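Local coordinates for ABC transporter sugar binding protein (PDB 3UOR) that probably binds maltose or a related sugar in the periplasm and hands it to an ABC transporter for uptake, at residues D50-K53 and H59-V62; T92-F97 and D127-D132; L146-K151 and P266-E271; L208-D211 and G216-R219. One frame throughout, in Å; residues are numbered along the deposited sequence.

Interaction 1: residues D50-K53 and H59-V62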
loop_
_atom_site.group_PDB
_atom_site.type_symbol
_atom_site.label_atom_id
_atom_site.label_comp_id
_atom_site.label_asym_id
_atom_site.label_seq_id
_atom_site.Cartn_x
_atom_site.Cartn_y
_atom_site.Cartn_z
ATOM N N ASP A 50 -9.629 -14.273 -21.457
ATOM C CA ASP A 50 -10.830 -15.005 -21.053
ATOM C C ASP A 50 -12.068 -14.108 -20.978
ATOM O O ASP A 50 -13.189 -14.591 -21.093
ATOM C CB ASP A 50 -10.605 -15.713 -19.720
ATOM C CG ASP A 50 -11.875 -16.308 -19.153
ATOM O OD1 ASP A 50 -12.519 -15.652 -18.315
ATOM O OD2 ASP A 50 -12.227 -17.440 -19.529
ATOM N N PHE A 51 -11.869 -12.807 -20.771
ATOM C CA PHE A 51 -12.993 -11.870 -20.751
ATOM C C PHE A 51 -13.548 -11.681 -22.158
ATOM O O PHE A 51 -14.766 -11.610 -22.353
ATOM C CB PHE A 51 -12.579 -10.517 -20.168
ATOM C CG PHE A 51 -13.583 -9.398 -20.403
ATOM C CD1 PHE A 51 -14.696 -9.257 -19.584
ATOM C CD2 PHE A 51 -13.386 -8.465 -21.416
ATOM C CE1 PHE A 51 -15.614 -8.221 -19.785
ATOM C CE2 PHE A 51 -14.301 -7.426 -21.628
ATOM C CZ PHE A 51 -15.414 -7.305 -20.805
ATOM N N GLU A 52 -12.641 -11.586 -23.129
ATOM C CA GLU A 52 -13.010 -11.469 -24.531
ATOM C C GLU A 52 -13.694 -12.747 -25.003
ATOM O O GLU A 52 -14.704 -12.703 -25.697
ATOM C CB GLU A 52 -11.777 -11.208 -25.384
ATOM C CG GLU A 52 -11.223 -9.811 -25.255
ATOM C CD GLU A 52 -9.993 -9.616 -26.108
ATOM O OE1 GLU A 52 -9.619 -8.453 -26.373
ATOM O OE2 GLU A 52 -9.397 -10.633 -26.521
ATOM N N LYS A 53 -13.138 -13.888 -24.617
ATOM C CA LYS A 53 -13.734 -15.165 -24.964
ATOM C C LYS A 53 -14.993 -15.444 -24.132
ATOM O O LYS A 53 -15.486 -16.569 -24.100
ATOM C CB LYS A 53 -12.707 -16.297 -24.827
ATOM C CG LYS A 53 -13.160 -17.619 -25.428
ATOM C CD LYS A 53 -12.002 -18.380 -26.059
ATOM C CE LYS A 53 -10.908 -18.674 -25.044
ATOM N NZ LYS A 53 -10.565 -20.119 -25.045
ATOM N N HIS A 59 -13.693 -5.959 -27.731
ATOM C CA HIS A 59 -12.247 -6.113 -27.806
ATOM C C HIS A 59 -11.592 -5.185 -26.787
ATOM O O HIS A 59 -11.979 -4.024 -26.653
ATOM C CB HIS A 59 -11.723 -5.815 -29.211
ATOM C CG HIS A 59 -10.245 -5.568 -29.267
ATOM N ND1 HIS A 59 -9.316 -6.512 -28.881
ATOM C CD2 HIS A 59 -9.535 -4.486 -29.666
ATOM C CE1 HIS A 59 -8.099 -6.019 -29.034
ATOM N NE2 HIS A 59 -8.204 -4.792 -29.512
ATOM N N VAL A 60 -10.616 -5.712 -26.056
ATOM C CA VAL A 60 -9.891 -4.925 -25.071
ATOM C C VAL A 60 -8.443 -4.741 -25.506
ATOM O O VAL A 60 -7.693 -5.711 -25.644
ATOM C CB VAL A 60 -9.900 -5.591 -23.690
ATOM C CG1 VAL A 60 -9.158 -4.715 -22.707
ATOM C CG2 VAL A 60 -11.331 -5.857 -23.225
ATOM N N ASP A 61 -8.059 -3.492 -25.731
ATOM C CA ASP A 61 -6.696 -3.186 -26.110
ATOM C C ASP A 61 -5.916 -2.802 -24.866
ATOM O O ASP A 61 -6.062 -1.691 -24.350
ATOM C CB ASP A 61 -6.673 -2.049 -27.133
ATOM C CG ASP A 61 -5.270 -1.544 -27.415
ATOM O OD1 ASP A 61 -4.301 -2.311 -27.216
ATOM O OD2 ASP A 61 -5.139 -0.372 -27.828
ATOM N N VAL A 62 -5.098 -3.726 -24.375
ATOM C CA VAL A 62 -4.317 -3.470 -23.167
ATOM C C VAL A 62 -2.955 -2.863 -23.499
ATOM O O VAL A 62 -2.170 -3.438 -24.256
ATOM C CB VAL A 62 -4.130 -4.740 -22.314
ATOM C CG1 VAL A 62 -3.290 -4.429 -21.087
ATOM C CG2 VAL A 62 -5.478 -5.302 -21.891
#
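The last turn of a helix ends beside the start of a strand here, and the two backbones come nearest at E52 and H59, whose CA atoms lie 6.3 Å apart. E52 closes the gap with its side chain. Extended beyond CG, it carries OE1 to the backbone of the strand, where V60 N donates to it at 2.9 Å. This bond is nearly straight (171°) and uses the anti lone pair of OE1, away from the other carboxylate oxygen. H59 ND1 donates to the same oxygen at 3.2 Å, but the bond is bent to 135° and weak. The two side chains run alongside each other with carboxylate and imidazole planes turned against each other. Helix 39-52 and strand 58-64 belong to a beta-alpha-beta crossover that begins with strand 30-36, the parallel neighbour of strand 58-64. On the buried side of this unit F51 crosses V60 at about a right angle, F51 CE2 lying 3.7 Å from V60 CG2. F51 CG stands opposite the backbone N (chi1 167°), which carries CE2 to that methyl. L320 of helix 314-324 touches both F51 and V60, while D50 OD1 accepts a hydrogen bond from Y323.

Interaction 2: residues T92-F97 and D127-D132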
loop_
_atom_site.group_PDB
_atom_site.type_symbol
_atom_site.label_atom_id
_atom_site.label_comp_id
_atom_site.label_asym_id
_atom_site.label_seq_id
_atom_site.Cartn_x
_atom_site.Cartn_y
_atom_site.Cartn_z
ATOM N N THR A 92 -3.335 6.675 -4.635
ATOM C CA THR A 92 -3.035 8.011 -4.117
ATOM C C THR A 92 -3.114 9.047 -5.244
ATOM O O THR A 92 -3.092 10.250 -4.999
ATOM C CB THR A 92 -1.662 8.101 -3.386
ATOM O OG1 THR A 92 -0.631 7.631 -4.242
ATOM C CG2 THR A 92 -1.662 7.263 -2.121
ATOM N N TRP A 93 -3.225 8.563 -6.477
ATOM C CA TRP A 93 -3.425 9.419 -7.639
ATOM C C TRP A 93 -4.881 9.837 -7.828
ATOM O O TRP A 93 -5.152 10.801 -8.523
ATOM C CB TRP A 93 -2.952 8.718 -8.912
ATOM C CG TRP A 93 -1.490 8.491 -8.958
ATOM C CD1 TRP A 93 -0.593 8.741 -7.962
ATOM C CD2 TRP A 93 -0.736 7.967 -10.055
ATOM N NE1 TRP A 93 0.671 8.401 -8.370
ATOM C CE2 TRP A 93 0.610 7.927 -9.653
ATOM C CE3 TRP A 93 -1.069 7.531 -11.335
ATOM C CZ2 TRP A 93 1.617 7.469 -10.483
ATOM C CZ3 TRP A 93 -0.071 7.077 -12.156
ATOM C CH2 TRP A 93 1.259 7.053 -11.731
ATOM N N LEU A 94 -5.820 9.107 -7.237
ATOM C CA LEU A 94 -7.249 9.397 -7.438
ATOM C C LEU A 94 -7.643 10.845 -7.145
ATOM O O LEU A 94 -8.341 11.459 -7.950
ATOM C CB LEU A 94 -8.117 8.469 -6.589
ATOM C CG LEU A 94 -8.967 7.419 -7.285
ATOM C CD1 LEU A 94 -8.123 6.614 -8.243
ATOM C CD2 LEU A 94 -9.592 6.525 -6.242
ATOM N N PRO A 95 -7.228 11.387 -5.979
ATOM C CA PRO A 95 -7.694 12.733 -5.628
ATOM C C PRO A 95 -7.324 13.742 -6.700
ATOM O O PRO A 95 -8.112 14.626 -7.008
ATOM C CB PRO A 95 -6.945 13.028 -4.332
ATOM C CG PRO A 95 -6.763 11.702 -3.714
ATOM C CD PRO A 95 -6.456 10.787 -4.877
ATOM N N GLU A 96 -6.147 13.594 -7.287
ATOM C CA GLU A 96 -5.731 14.494 -8.345
ATOM C C GLU A 96 -6.602 14.368 -9.587
ATOM O O GLU A 96 -7.118 15.369 -10.090
ATOM C CB GLU A 96 -4.263 14.284 -8.712
ATOM C CG GLU A 96 -3.813 15.215 -9.840
ATOM C CD GLU A 96 -2.314 15.185 -10.069
ATOM O OE1 GLU A 96 -1.614 14.443 -9.343
ATOM O OE2 GLU A 96 -1.837 15.907 -10.971
ATOM N N PHE A 97 -6.768 13.150 -10.100
ATOM C CA PHE A 97 -7.580 12.988 -11.301
ATOM C C PHE A 97 -9.060 13.278 -11.049
ATOM O O PHE A 97 -9.775 13.705 -11.954
ATOM C CB PHE A 97 -7.320 11.637 -11.967
ATOM C CG PHE A 97 -5.956 11.555 -12.588
ATOM C CD1 PHE A 97 -5.765 11.881 -13.923
ATOM C CD2 PHE A 97 -4.856 11.213 -11.825
ATOM C CE1 PHE A 97 -4.491 11.842 -14.497
ATOM C CE2 PHE A 97 -3.570 11.171 -12.390
ATOM C CZ PHE A 97 -3.391 11.488 -13.722
ATOM N N ASP A 127 -12.475 2.962 1.091
ATOM C CA ASP A 127 -12.388 4.375 1.442
ATOM C C ASP A 127 -11.377 5.132 0.566
ATOM O O ASP A 127 -11.576 6.308 0.281
ATOM C CB ASP A 127 -12.085 4.533 2.944
ATOM C CG ASP A 127 -12.073 5.979 3.393
ATOM O OD1 ASP A 127 -13.040 6.710 3.099
ATOM O OD2 ASP A 127 -11.096 6.389 4.060
ATOM N N THR A 128 -10.318 4.461 0.107
ATOM C CA THR A 128 -9.333 5.132 -0.749
ATOM C C THR A 128 -9.922 5.599 -2.085
ATOM O O THR A 128 -9.333 6.439 -2.751
ATOM C CB THR A 128 -8.080 4.268 -1.043
ATOM O OG1 THR A 128 -8.432 3.143 -1.858
ATOM C CG2 THR A 128 -7.442 3.755 0.243
ATOM N N ASN A 129 -11.074 5.065 -2.487
ATOM C CA ASN A 129 -11.659 5.485 -3.763
ATOM C C ASN A 129 -12.693 6.584 -3.606
ATOM O O ASN A 129 -13.304 7.015 -4.575
ATOM C CB ASN A 129 -12.273 4.301 -4.503
ATOM C CG ASN A 129 -11.231 3.399 -5.102
ATOM O OD1 ASN A 129 -11.202 3.192 -6.306
ATOM N ND2 ASN A 129 -10.358 2.870 -4.269
ATOM N N LEU A 130 -12.909 7.021 -2.374
ATOM C CA LEU A 130 -13.903 8.055 -2.120
ATOM C C LEU A 130 -13.209 9.402 -2.001
ATOM O O LEU A 130 -12.283 9.576 -1.209
ATOM C CB LEU A 130 -14.677 7.747 -0.844
ATOM C CG LEU A 130 -15.715 6.637 -0.990
ATOM C CD1 LEU A 130 -16.220 6.194 0.378
ATOM C CD2 LEU A 130 -16.855 7.147 -1.859
ATOM N N VAL A 131 -13.632 10.346 -2.821
ATOM C CA VAL A 131 -13.033 11.661 -2.786
ATOM C C VAL A 131 -14.128 12.674 -2.560
ATOM O O VAL A 131 -14.960 12.917 -3.444
ATOM C CB VAL A 131 -12.266 11.978 -4.073
ATOM C CG1 VAL A 131 -11.800 13.417 -4.047
ATOM C CG2 VAL A 131 -11.082 11.040 -4.220
ATOM N N ASP A 132 -14.150 13.233 -1.356
ATOM C CA ASP A 132 -15.135 14.231 -1.031
ATOM C C ASP A 132 -16.512 13.588 -1.054
ATOM O O ASP A 132 -17.474 14.185 -1.536
ATOM C CB ASP A 132 -15.081 15.354 -2.063
ATOM C CG ASP A 132 -15.552 16.671 -1.508
ATOM O OD1 ASP A 132 -14.989 17.098 -0.474
ATOM O OD2 ASP A 132 -16.474 17.278 -2.104
#
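A buried, essentially apolar contact joins L94 and P95, near the start of helix 94-99, to the chain that leaves helix 123-127 and enters strand 130-131. Backbone and side chains share the work. L94 reaches over with a single methyl: its CD2 lies 3.4 Å from N129 CA, and the same CD2 is 3.5 Å from T128 O. The methyl therefore rests on the peptide backbone, with the CB and CG of N129 beside it. The surface it meets is shaped by a type I beta turn from D127 to L130, closed by L130 N donating to D127 O at 3.1 Å. T128 OG1 is hydrogen-bonded to V125 O, just before the turn. One helical step on from L94, V131 points at P95. V131 CG2 lies 4.0 Å from P95 CA, and the same methyl is 4.4 Å from P95 CG, a looser fit than that of the leucine. V131 also touches A98 and L99, further along the same helix. N129 is also backbone-bonded to Y136, where strand 134-150 runs back antiparallel to strand 130-131. A short helix laid against the turn and edge of a beta hairpin at the rim of a mixed sheet is in keeping with the alpha/beta architecture of periplasmic sugar-binding proteins.

Interaction 3: residues L146-K151 and P266-E271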
loop_
_atom_site.group_PDB
_atom_site.type_symbol
_atom_site.label_atom_id
_atom_site.label_comp_id
_atom_site.label_asym_id
_atom_site.label_seq_id
_atom_site.Cartn_x
_atom_site.Cartn_y
_atom_site.Cartn_z
ATOM N N LEU A 146 3.714 -5.614 6.108
ATOM C CA LEU A 146 3.625 -6.297 7.395
ATOM C C LEU A 146 4.923 -7.080 7.587
ATOM O O LEU A 146 5.856 -6.924 6.792
ATOM C CB LEU A 146 2.361 -7.192 7.447
ATOM C CG LEU A 146 2.092 -8.181 6.309
ATOM C CD1 LEU A 146 3.282 -9.111 6.105
ATOM C CD2 LEU A 146 0.778 -9.005 6.515
ATOM N N LEU A 147 5.007 -7.923 8.614
ATOM C CA LEU A 147 6.282 -8.581 8.929
ATOM C C LEU A 147 6.484 -9.944 8.291
ATOM O O LEU A 147 5.731 -10.860 8.553
ATOM C CB LEU A 147 6.444 -8.742 10.447
ATOM C CG LEU A 147 6.282 -7.477 11.288
ATOM C CD1 LEU A 147 6.181 -7.857 12.755
ATOM C CD2 LEU A 147 7.446 -6.512 11.065
ATOM N N PHE A 148 7.515 -10.076 7.469
ATOM C CA PHE A 148 8.044 -11.382 7.096
ATOM C C PHE A 148 9.002 -11.744 8.210
ATOM O O PHE A 148 9.745 -10.885 8.668
ATOM C CB PHE A 148 8.810 -11.293 5.764
ATOM C CG PHE A 148 7.922 -11.117 4.576
ATOM C CD1 PHE A 148 7.667 -12.181 3.716
ATOM C CD2 PHE A 148 7.309 -9.911 4.331
ATOM C CE1 PHE A 148 6.828 -12.027 2.620
ATOM C CE2 PHE A 148 6.455 -9.759 3.236
ATOM C CZ PHE A 148 6.222 -10.816 2.381
ATOM N N TYR A 149 8.999 -13.001 8.649
ATOM C CA TYR A 149 9.824 -13.393 9.783
ATOM C C TYR A 149 10.409 -14.784 9.667
ATOM O O TYR A 149 9.810 -15.665 9.045
ATOM C CB TYR A 149 9.056 -13.278 11.101
ATOM C CG TYR A 149 7.944 -14.281 11.279
ATOM C CD1 TYR A 149 6.713 -14.118 10.631
ATOM C CD2 TYR A 149 8.116 -15.390 12.100
ATOM C CE1 TYR A 149 5.676 -15.044 10.800
ATOM C CE2 TYR A 149 7.092 -16.319 12.280
ATOM C CZ TYR A 149 5.876 -16.142 11.631
ATOM O OH TYR A 149 4.873 -17.052 11.832
ATOM N N ARG A 150 11.587 -14.960 10.269
ATOM C CA ARG A 150 12.221 -16.266 10.403
ATOM C C ARG A 150 11.683 -16.968 11.646
ATOM O O ARG A 150 11.956 -16.545 12.775
ATOM C CB ARG A 150 13.738 -16.115 10.503
ATOM C CG ARG A 150 14.403 -15.604 9.215
ATOM C CD ARG A 150 14.814 -16.761 8.317
ATOM N NE ARG A 150 15.614 -17.765 9.042
ATOM C CZ ARG A 150 16.944 -17.737 9.136
ATOM N NH1 ARG A 150 17.635 -16.767 8.552
ATOM N NH2 ARG A 150 17.589 -18.685 9.805
ATOM N N LYS A 151 10.901 -18.027 11.432
ATOM C CA LYS A 151 10.294 -18.787 12.523
ATOM C C LYS A 151 11.339 -19.394 13.448
ATOM O O LYS A 151 11.223 -19.319 14.674
ATOM C CB LYS A 151 9.400 -19.900 11.976
ATOM C CG LYS A 151 8.183 -19.405 11.230
ATOM C CD LYS A 151 7.310 -20.564 10.750
ATOM C CE LYS A 151 6.105 -20.049 9.955
ATOM N NZ LYS A 151 5.297 -21.138 9.336
ATOM N N PRO A 266 3.364 -7.689 -0.345
ATOM C CA PRO A 266 2.931 -8.995 -0.867
ATOM C C PRO A 266 3.833 -9.563 -1.955
ATOM O O PRO A 266 3.942 -10.782 -2.042
ATOM C CB PRO A 266 1.516 -8.723 -1.430
ATOM C CG PRO A 266 1.362 -7.226 -1.470
ATOM C CD PRO A 266 2.285 -6.691 -0.383
ATOM N N TRP A 267 4.456 -8.708 -2.765
ATOM C CA TRP A 267 5.324 -9.182 -3.846
ATOM C C TRP A 267 6.501 -9.991 -3.299
ATOM O O TRP A 267 7.107 -10.771 -4.025
ATOM C CB TRP A 267 5.855 -8.012 -4.687
ATOM C CG TRP A 267 6.797 -7.150 -3.890
ATOM C CD1 TRP A 267 8.151 -7.304 -3.771
ATOM C CD2 TRP A 267 6.443 -6.032 -3.063
ATOM N NE1 TRP A 267 8.668 -6.339 -2.932
ATOM C CE2 TRP A 267 7.642 -5.547 -2.482
ATOM C CE3 TRP A 267 5.234 -5.384 -2.767
ATOM C CZ2 TRP A 267 7.668 -4.443 -1.621
ATOM C CZ3 TRP A 267 5.258 -4.286 -1.910
ATOM C CH2 TRP A 267 6.473 -3.827 -1.346
ATOM N N ASN A 268 6.826 -9.822 -2.020
ATOM C CA ASN A 268 7.944 -10.580 -1.457
ATOM C C ASN A 268 7.638 -12.055 -1.242
ATOM O O ASN A 268 8.555 -12.878 -1.180
ATOM C CB ASN A 268 8.430 -9.973 -0.134
ATOM C CG ASN A 268 9.188 -8.679 -0.333
ATOM O OD1 ASN A 268 8.741 -7.612 0.092
ATOM N ND2 ASN A 268 10.337 -8.762 -0.985
ATOM N N VAL A 269 6.365 -12.397 -1.095
ATOM C CA VAL A 269 6.040 -13.777 -0.749
ATOM C C VAL A 269 6.667 -14.693 -1.798
ATOM O O VAL A 269 7.410 -15.617 -1.459
ATOM C CB VAL A 269 4.526 -14.014 -0.609
ATOM C CG1 VAL A 269 4.212 -15.523 -0.469
ATOM C CG2 VAL A 269 3.993 -13.261 0.594
ATOM N N ARG A 270 6.408 -14.400 -3.071
ATOM C CA ARG A 270 6.969 -15.200 -4.157
ATOM C C ARG A 270 8.489 -15.178 -4.163
ATOM O O ARG A 270 9.130 -16.223 -4.295
ATOM C CB ARG A 270 6.438 -14.745 -5.519
ATOM C CG ARG A 270 6.746 -15.743 -6.635
ATOM C CD ARG A 270 6.070 -15.372 -7.961
ATOM N NE ARG A 270 4.628 -15.101 -7.852
ATOM C CZ ARG A 270 3.743 -15.867 -7.208
ATOM N NH1 ARG A 270 4.129 -16.976 -6.577
ATOM N NH2 ARG A 270 2.462 -15.517 -7.195
ATOM N N GLU A 271 9.063 -13.990 -4.010
ATOM C CA GLU A 271 10.513 -13.837 -4.042
ATOM C C GLU A 271 11.214 -14.643 -2.971
ATOM O O GLU A 271 12.260 -15.234 -3.234
ATOM C CB GLU A 271 10.888 -12.367 -3.946
ATOM C CG GLU A 271 10.282 -11.555 -5.072
ATOM C CD GLU A 271 10.605 -12.150 -6.426
ATOM O OE1 GLU A 271 11.752 -12.599 -6.625
ATOM O OE2 GLU A 271 9.710 -12.184 -7.294
#
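F148, on the long strand 134-150, pushes the far end of its ring against helix 267-275 near its start, meeting N268 and V269 there. Close contact is confined to this small patch. F148 CZ lies 3.5 Å from N268 CB, and F148 CE1 is 3.7 Å from V269 CG2. The ring end thus sits between the root of one side chain and a methyl of the next. V269 crosses the phenylalanine at about a right angle and presents CG2 because its other methyl, CG1, is turned opposite the backbone N (chi1 171°). Backbone joins in as well: V269 N, already bonded to P266 O at 3.1 Å, lies 3.8 Å from F148 CE1. F272, one turn along the helix, meets the same ring with planes about 30° apart, and W284 and T286 of strand 284-287 also touch F148. F361 of helix 359-364 reaches V269. The remaining side of the helix is looser. W267 points away from 146-151 and is exposed, touching D143 and R145 earlier in the same strand, while R270 also turns away and is poorly ordered. The two backbones themselves stay well apart, F148 CA and V269 CA being 8.4 Å from each other. Between 146-151 and 266-271 carbon groups meet by van der Waals contact, with no polar bond; the fit thus depends on shape, and the strand's own backbone hydrogen bonds go to sheet neighbours.

Interaction 4: residues L208-D211 and G216-R219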
loop_
_atom_site.group_PDB
_atom_site.type_symbol
_atom_site.label_atom_id
_atom_site.label_comp_id
_atom_site.label_asym_id
_atom_site.label_seq_id
_atom_site.Cartn_x
_atom_site.Cartn_y
_atom_site.Cartn_z
ATOM N N LEU A 208 -2.859 12.694 10.178
ATOM C CA LEU A 208 -1.563 13.301 9.864
ATOM C C LEU A 208 -1.657 14.730 9.317
ATOM O O LEU A 208 -0.655 15.447 9.280
ATOM C CB LEU A 208 -0.786 12.410 8.901
ATOM C CG LEU A 208 -0.180 11.182 9.577
ATOM C CD1 LEU A 208 0.476 10.271 8.568
ATOM C CD2 LEU A 208 0.831 11.611 10.641
ATOM N N LEU A 209 -2.844 15.148 8.876
ATOM C CA LEU A 209 -3.072 16.554 8.499
ATOM C C LEU A 209 -4.207 17.085 9.356
ATOM O O LEU A 209 -4.921 16.308 9.989
ATOM C CB LEU A 209 -3.461 16.672 7.020
ATOM C CG LEU A 209 -2.456 16.118 6.010
ATOM C CD1 LEU A 209 -2.984 16.350 4.593
ATOM C CD2 LEU A 209 -1.096 16.810 6.209
ATOM N N ARG A 210 -4.390 18.395 9.381
ATOM C CA ARG A 210 -5.451 18.963 10.203
ATOM C C ARG A 210 -6.102 20.137 9.509
ATOM O O ARG A 210 -5.588 20.647 8.509
ATOM C CB ARG A 210 -4.908 19.427 11.553
ATOM C CG ARG A 210 -3.822 20.512 11.414
ATOM C CD ARG A 210 -3.176 20.851 12.749
ATOM N NE ARG A 210 -2.087 21.796 12.561
ATOM C CZ ARG A 210 -2.259 23.105 12.436
ATOM N NH1 ARG A 210 -3.484 23.612 12.491
ATOM N NH2 ARG A 210 -1.208 23.904 12.247
ATOM N N ASP A 211 -7.238 20.555 10.060
ATOM C CA ASP A 211 -7.942 21.754 9.627
ATOM C C ASP A 211 -8.224 21.736 8.127
ATOM O O ASP A 211 -7.650 22.510 7.357
ATOM C CB ASP A 211 -7.172 23.012 10.043
ATOM C CG ASP A 211 -7.935 24.289 9.729
ATOM O OD1 ASP A 211 -7.292 25.338 9.510
ATOM O OD2 ASP A 211 -9.184 24.243 9.693
ATOM N N GLY A 216 -0.163 20.647 8.098
ATOM C CA GLY A 216 0.427 19.412 8.575
ATOM C C GLY A 216 0.056 19.219 10.036
ATOM O O GLY A 216 -0.158 20.187 10.746
ATOM N N ASN A 217 -0.040 17.974 10.482
ATOM C CA ASN A 217 -0.318 17.703 11.877
ATOM C C ASN A 217 0.721 16.755 12.411
ATOM O O ASN A 217 0.415 15.919 13.263
ATOM C CB ASN A 217 -1.707 17.080 12.065
ATOM C CG ASN A 217 -2.124 17.029 13.528
ATOM O OD1 ASN A 217 -1.865 17.953 14.282
ATOM N ND2 ASN A 217 -2.777 15.947 13.927
ATOM N N PHE A 218 1.950 16.882 11.919
ATOM C CA PHE A 218 3.029 16.010 12.364
ATOM C C PHE A 218 3.509 16.359 13.770
ATOM O O PHE A 218 4.124 15.533 14.456
ATOM C CB PHE A 218 4.156 15.961 11.331
ATOM C CG PHE A 218 3.734 15.318 10.029
ATOM C CD1 PHE A 218 3.925 13.963 9.815
ATOM C CD2 PHE A 218 3.105 16.062 9.049
ATOM C CE1 PHE A 218 3.520 13.354 8.628
ATOM C CE2 PHE A 218 2.699 15.474 7.863
ATOM C CZ PHE A 218 2.902 14.112 7.653
ATOM N N ARG A 219 3.182 17.567 14.218
ATOM C CA ARG A 219 3.412 17.940 15.612
ATOM C C ARG A 219 2.391 17.321 16.575
ATOM O O ARG A 219 2.507 17.457 17.804
ATOM C CB ARG A 219 3.396 19.461 15.759
ATOM C CG ARG A 219 4.727 20.128 15.372
ATOM C CD ARG A 219 4.583 21.630 15.377
ATOM N NE ARG A 219 3.661 22.073 14.340
ATOM C CZ ARG A 219 3.311 23.336 14.158
ATOM N NH1 ARG A 219 3.801 24.278 14.957
ATOM N NH2 ARG A 219 2.466 23.650 13.186
HETATM O O HOH W 1 1.037 22.648 10.966
#
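L209 and G216 face each other as an antiparallel, non-hydrogen-bonded pair, their CA atoms 4.5 Å apart. They belong to a small beta hairpin formed by strands 209-210 and 215-216. Just beyond the pair, N217 N donates to L208 O at 2.9 Å, reaching the oxygen from above the carbonyl plane, about 40° out of it. F218 lays one ring face over that same oxygen, CE2 lying 3.6 Å from L208 O. The ring also meets leucine: F218 CE1 is 3.8 Å from L208 CD2. L405 and V409 of helix 398-412 touch F218 too, so the hairpin is set against that helix. On the more open side R210 crosses N217 at about a right angle. With CG held between the backbone N and the carbonyl carbon (chi1 60°), its chain runs straight out to NE, which makes a weak, bent bond of 3.1 Å to G216 O. N217 ND2 is hydrogen-bonded to R207 O. R219 comes close to R210 despite the like charge, but its NE forms a salt bridge with D406. One water lies between the two arginines, accepting from R210 NH2 at 2.9 Å and from R219 NH2 at 2.8 Å.

In the fold
Interactions 1, 2 and 3 all reach the same mixed sheet, whereas interaction 4 belongs to a separate two-stranded hairpin, its centre about 45 Å from that of interaction 1. Interactions 2 and 3 lie on successive strands, 130-131 and 134-150, but on opposite sides of the chain's centre; both are buried and rely on carbon contacts. The partly buried interactions 1 and 4 combine an apolar side with a polar one: a glutamate grips a strand edge in the first, while arginines, backbone oxygens and water meet in the other. Along the chain 208-211 and 216-219 fall within the long excursion between 146-151 and 266-271, and interactions 1 and 4 join near neighbours in sequence.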